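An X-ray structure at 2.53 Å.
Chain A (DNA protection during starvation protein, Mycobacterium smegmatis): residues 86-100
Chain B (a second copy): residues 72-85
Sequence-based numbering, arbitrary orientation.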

# COMPACT_ATOMS: atom_id res chain seq x y z
N ILE A 86 -29.88 23.61 -5.55
CA ILE A 86 -30.13 22.85 -4.33
C ILE A 86 -31.36 23.36 -3.58
O ILE A 86 -32.16 22.56 -3.11
CB ILE A 86 -28.91 22.88 -3.38
CG1 ILE A 86 -27.75 22.11 -4.00
CG2 ILE A 86 -29.27 22.25 -2.05
CD1 ILE A 86 -26.46 22.20 -3.21
N ILE A 87 -31.53 24.68 -3.47
CA ILE A 87 -32.69 25.21 -2.77
C ILE A 87 -33.96 25.14 -3.63
O ILE A 87 -35.06 24.93 -3.11
CB ILE A 87 -32.46 26.67 -2.26
CG1 ILE A 87 -32.51 27.66 -3.43
CG2 ILE A 87 -31.14 26.77 -1.53
CD1 ILE A 87 -33.91 28.18 -3.72
N LYS A 88 -33.81 25.32 -4.94
CA LYS A 88 -34.95 25.25 -5.84
C LYS A 88 -35.58 23.87 -5.73
O LYS A 88 -36.77 23.72 -5.45
CB LYS A 88 -34.50 25.50 -7.29
CG LYS A 88 -35.61 25.43 -8.32
CD LYS A 88 -36.72 26.41 -7.99
CE LYS A 88 -37.81 26.43 -9.05
NZ LYS A 88 -37.30 26.91 -10.37
N ASP A 89 -34.76 22.85 -5.95
CA ASP A 89 -35.23 21.47 -5.88
C ASP A 89 -35.62 21.12 -4.45
O ASP A 89 -36.62 20.45 -4.21
CB ASP A 89 -34.12 20.54 -6.37
CG ASP A 89 -33.91 20.64 -7.87
OD1 ASP A 89 -32.74 20.75 -8.32
OD2 ASP A 89 -34.92 20.59 -8.61
N ARG A 90 -34.83 21.61 -3.50
CA ARG A 90 -35.05 21.35 -2.09
C ARG A 90 -36.51 21.41 -1.67
O ARG A 90 -37.30 22.21 -2.19
CB ARG A 90 -34.24 22.34 -1.24
CG ARG A 90 -35.07 23.40 -0.52
CD ARG A 90 -34.20 24.50 0.07
NE ARG A 90 -33.14 23.97 0.92
CZ ARG A 90 -32.33 24.72 1.65
NH1 ARG A 90 -32.46 26.04 1.65
NH2 ARG A 90 -31.39 24.15 2.40
N THR A 91 -36.85 20.55 -0.72
CA THR A 91 -38.19 20.50 -0.17
C THR A 91 -37.98 20.57 1.33
O THR A 91 -38.68 21.30 2.03
CB THR A 91 -38.93 19.19 -0.51
OG1 THR A 91 -39.17 19.14 -1.93
CG2 THR A 91 -40.26 19.12 0.22
N TRP A 92 -36.99 19.82 1.82
CA TRP A 92 -36.67 19.83 3.24
C TRP A 92 -35.95 21.15 3.51
O TRP A 92 -34.81 21.36 3.10
CB TRP A 92 -35.84 18.58 3.63
CG TRP A 92 -34.36 18.77 4.02
CD1 TRP A 92 -33.85 19.60 4.98
CD2 TRP A 92 -33.24 18.05 3.47
NE1 TRP A 92 -32.48 19.45 5.07
CE2 TRP A 92 -32.08 18.51 4.16
CE3 TRP A 92 -33.10 17.08 2.48
CZ2 TRP A 92 -30.80 18.02 3.87
CZ3 TRP A 92 -31.82 16.59 2.19
CH2 TRP A 92 -30.70 17.06 2.89
N ASP A 93 -36.68 22.06 4.15
CA ASP A 93 -36.21 23.40 4.52
C ASP A 93 -34.70 23.62 4.47
O ASP A 93 -34.10 23.58 3.39
CB ASP A 93 -36.73 23.72 5.92
CG ASP A 93 -36.48 22.60 6.90
OD1 ASP A 93 -35.32 22.43 7.34
OD2 ASP A 93 -37.44 21.87 7.23
N ASP A 94 -34.09 23.86 5.62
CA ASP A 94 -32.65 24.09 5.72
C ASP A 94 -32.25 23.74 7.15
O ASP A 94 -32.74 24.36 8.09
CB ASP A 94 -32.31 25.55 5.39
CG ASP A 94 -30.81 25.83 5.36
OD1 ASP A 94 -30.19 25.91 6.45
OD2 ASP A 94 -30.25 25.96 4.25
N TYR A 95 -31.38 22.74 7.30
CA TYR A 95 -30.95 22.30 8.62
C TYR A 95 -30.69 23.51 9.50
O TYR A 95 -29.84 24.33 9.20
CB TYR A 95 -29.68 21.43 8.53
CG TYR A 95 -29.39 20.62 9.78
CD1 TYR A 95 -30.04 19.39 10.01
CD2 TYR A 95 -28.48 21.06 10.74
CE1 TYR A 95 -29.77 18.62 11.15
CE2 TYR A 95 -28.20 20.30 11.88
CZ TYR A 95 -28.85 19.08 12.07
OH TYR A 95 -28.53 18.30 13.16
N SER A 96 -31.43 23.60 10.59
CA SER A 96 -31.31 24.75 11.47
C SER A 96 -30.71 24.54 12.85
O SER A 96 -30.78 25.43 13.69
CB SER A 96 -32.69 25.42 11.59
OG SER A 96 -33.72 24.44 11.68
N VAL A 97 -30.14 23.36 13.10
CA VAL A 97 -29.52 23.12 14.40
C VAL A 97 -28.05 23.51 14.24
O VAL A 97 -27.40 23.05 13.30
CB VAL A 97 -29.58 21.64 14.81
CG1 VAL A 97 -28.99 21.49 16.20
CG2 VAL A 97 -31.01 21.14 14.77
N GLU A 98 -27.54 24.34 15.14
CA GLU A 98 -26.15 24.77 15.05
C GLU A 98 -25.27 24.14 16.11
O GLU A 98 -25.32 22.93 16.32
CB GLU A 98 -26.09 26.29 15.12
CG GLU A 98 -26.66 26.93 13.87
CD GLU A 98 -27.15 28.34 14.09
OE1 GLU A 98 -26.39 29.15 14.67
OE2 GLU A 98 -28.29 28.63 13.69
N ARG A 99 -24.43 24.94 16.77
CA ARG A 99 -23.56 24.41 17.82
C ARG A 99 -24.53 23.66 18.74
O ARG A 99 -25.49 24.25 19.24
CB ARG A 99 -22.93 25.58 18.58
CG ARG A 99 -21.78 25.23 19.51
CD ARG A 99 -20.46 25.53 18.83
NE ARG A 99 -19.36 25.67 19.77
CZ ARG A 99 -18.15 26.11 19.43
NH1 ARG A 99 -17.89 26.44 18.17
NH2 ARG A 99 -17.19 26.22 20.35
N ASP A 100 -24.33 22.37 18.96
CA ASP A 100 -25.26 21.65 19.82
C ASP A 100 -24.76 20.25 20.16
O ASP A 100 -23.70 19.83 19.71
CB ASP A 100 -26.64 21.57 19.14
CG ASP A 100 -27.78 21.77 20.12
OD1 ASP A 100 -28.91 22.07 19.68
OD2 ASP A 100 -27.56 21.63 21.34
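Chain B, residues 72-85: IATLGKSPKGTPGA

Chain B begins in a helix that ends at B:Leu75. B:Gly76 breaks it with positive phi, a conformation that suits glycine. A mostly extended loop follows, turned at B:Gly81, and a new helix starts at B:Pro83, with B:Thr82 at its N-cap position. Chain A leaves its own helix at A:Arg90 and continues as loop. From A:Asp94 to A:Arg99 the chains run antiparallel: by CA to CA distance, A:Asp94 faces B:Gly84 (6.5 Å), A:Tyr95 B:Thr82 (6.5 Å) and A:Arg99 B:Ser78 (5.5 Å). Separately, the CA of A:Ile87 lies 7.0 Å from that of B:Pro83.

A:Arg99 covers the most surface. Its guanidinium reaches the end of the first helix of chain B. B:Ala73 O and B:Lys77 O lie at the guanidinium edge, and B:Gly76 O lies over one face. NH1 and NH2 of A:Arg99 make weak hydrogen bonds to B:Ala73 O, at 3.3 and 3.4 Å. The backbone N of A:Arg99 makes another weak bond to B:Ser78 OG, at 3.4 Å. Next to it, A:Glu98 OE1 forms a salt bridge with B:Lys80 NZ at 2.6 Å. The same NZ of B:Lys80 donates to B:Ser78 OG at 3.2 Å.

B:Pro83 is the second large contributor. Its ring packs on the chain A helix, with CG 3.7 Å from A:Ile86 CG2 and CB 4.2 Å from A:Ile87 CG2. A:Arg90 NH2 also approaches B:Pro83 CB, at 3.6 Å.

B:Thr82 is the third. Its OG1 donates to A:Asp94 OD1 at 3.0 Å, and its CG2 lies 3.7 Å from A:Tyr95 CB. A:Asp94 OD2 accepts from B:Gly84 N at 2.7 Å, so one carboxylate holds the start of the second helix at two points. A:Arg90 NH2 bridges to A:Asp94 OD2 at 2.8 Å. A CB on B:Gly84 would clash with that oxygen.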

# COMPACT_ATOMS: atom_id res chain seq x y z
N ILE B 72 -13.20 28.02 12.75
CA ILE B 72 -14.24 28.89 13.26
C ILE B 72 -14.70 28.35 14.62
O ILE B 72 -14.79 29.08 15.60
CB ILE B 72 -15.44 28.97 12.27
CG1 ILE B 72 -15.00 29.72 10.99
CG2 ILE B 72 -16.64 29.67 12.92
CD1 ILE B 72 -16.05 29.77 9.90
N ALA B 73 -14.97 27.05 14.69
CA ALA B 73 -15.39 26.43 15.94
C ALA B 73 -14.30 26.57 17.00
O ALA B 73 -14.61 26.85 18.17
CB ALA B 73 -15.72 24.94 15.72
N THR B 74 -13.04 26.38 16.62
CA THR B 74 -11.92 26.50 17.57
C THR B 74 -11.88 27.91 18.13
O THR B 74 -11.53 28.12 19.29
CB THR B 74 -10.54 26.19 16.92
OG1 THR B 74 -10.53 24.86 16.40
CG2 THR B 74 -9.41 26.33 17.94
N LEU B 75 -12.26 28.88 17.31
CA LEU B 75 -12.25 30.27 17.76
C LEU B 75 -13.42 30.54 18.71
O LEU B 75 -13.35 31.44 19.54
CB LEU B 75 -12.29 31.21 16.56
CG LEU B 75 -10.99 31.19 15.75
CD1 LEU B 75 -11.11 32.12 14.56
CD2 LEU B 75 -9.85 31.61 16.63
N GLY B 76 -14.49 29.77 18.59
CA GLY B 76 -15.63 29.96 19.47
C GLY B 76 -16.99 30.14 18.82
O GLY B 76 -18.01 30.07 19.50
N LYS B 77 -17.03 30.37 17.51
CA LYS B 77 -18.32 30.54 16.85
C LYS B 77 -18.76 29.23 16.22
O LYS B 77 -18.02 28.25 16.19
CB LYS B 77 -18.23 31.68 15.82
CG LYS B 77 -19.48 31.91 14.95
CD LYS B 77 -20.80 31.68 15.72
CE LYS B 77 -20.93 32.53 16.96
NZ LYS B 77 -22.08 31.97 17.74
N SER B 78 -19.99 29.23 15.72
CA SER B 78 -20.59 28.07 15.08
C SER B 78 -20.55 28.28 13.57
O SER B 78 -21.15 29.22 13.04
CB SER B 78 -22.03 27.90 15.57
OG SER B 78 -22.77 27.04 14.73
N PRO B 79 -19.80 27.43 12.85
CA PRO B 79 -19.68 27.52 11.39
C PRO B 79 -20.93 26.99 10.70
O PRO B 79 -21.56 26.06 11.19
CB PRO B 79 -18.43 26.70 11.09
CG PRO B 79 -18.44 25.66 12.16
CD PRO B 79 -18.85 26.43 13.39
N LYS B 80 -21.30 27.59 9.57
CA LYS B 80 -22.49 27.15 8.83
C LYS B 80 -22.17 26.64 7.44
O LYS B 80 -21.59 27.35 6.63
CB LYS B 80 -23.50 28.28 8.69
CG LYS B 80 -24.20 28.68 9.96
CD LYS B 80 -23.34 29.59 10.79
CE LYS B 80 -24.12 30.07 11.99
NZ LYS B 80 -24.53 28.94 12.85
N GLY B 81 -22.60 25.41 7.16
CA GLY B 81 -22.34 24.80 5.87
C GLY B 81 -23.58 24.43 5.08
O GLY B 81 -23.48 23.85 4.00
N THR B 82 -24.75 24.76 5.62
CA THR B 82 -26.00 24.45 4.93
C THR B 82 -26.13 25.35 3.69
O THR B 82 -25.52 26.41 3.64
CB THR B 82 -27.22 24.71 5.85
OG1 THR B 82 -27.18 26.06 6.33
CG2 THR B 82 -27.23 23.72 7.03
N PRO B 83 -26.93 24.93 2.70
CA PRO B 83 -27.17 25.66 1.45
C PRO B 83 -27.63 27.10 1.67
O PRO B 83 -27.24 28.01 0.91
CB PRO B 83 -28.26 24.84 0.78
CG PRO B 83 -27.98 23.46 1.25
CD PRO B 83 -27.72 23.69 2.72
N GLY B 84 -28.45 27.31 2.69
CA GLY B 84 -28.93 28.65 2.98
C GLY B 84 -27.79 29.59 3.29
O GLY B 84 -27.71 30.70 2.73
N ALA B 85 -26.90 29.16 4.18
CA ALA B 85 -25.74 29.96 4.57
C ALA B 85 -24.85 30.25 3.36
O ALA B 85 -24.22 31.30 3.28
CB ALA B 85 -24.94 29.25 5.64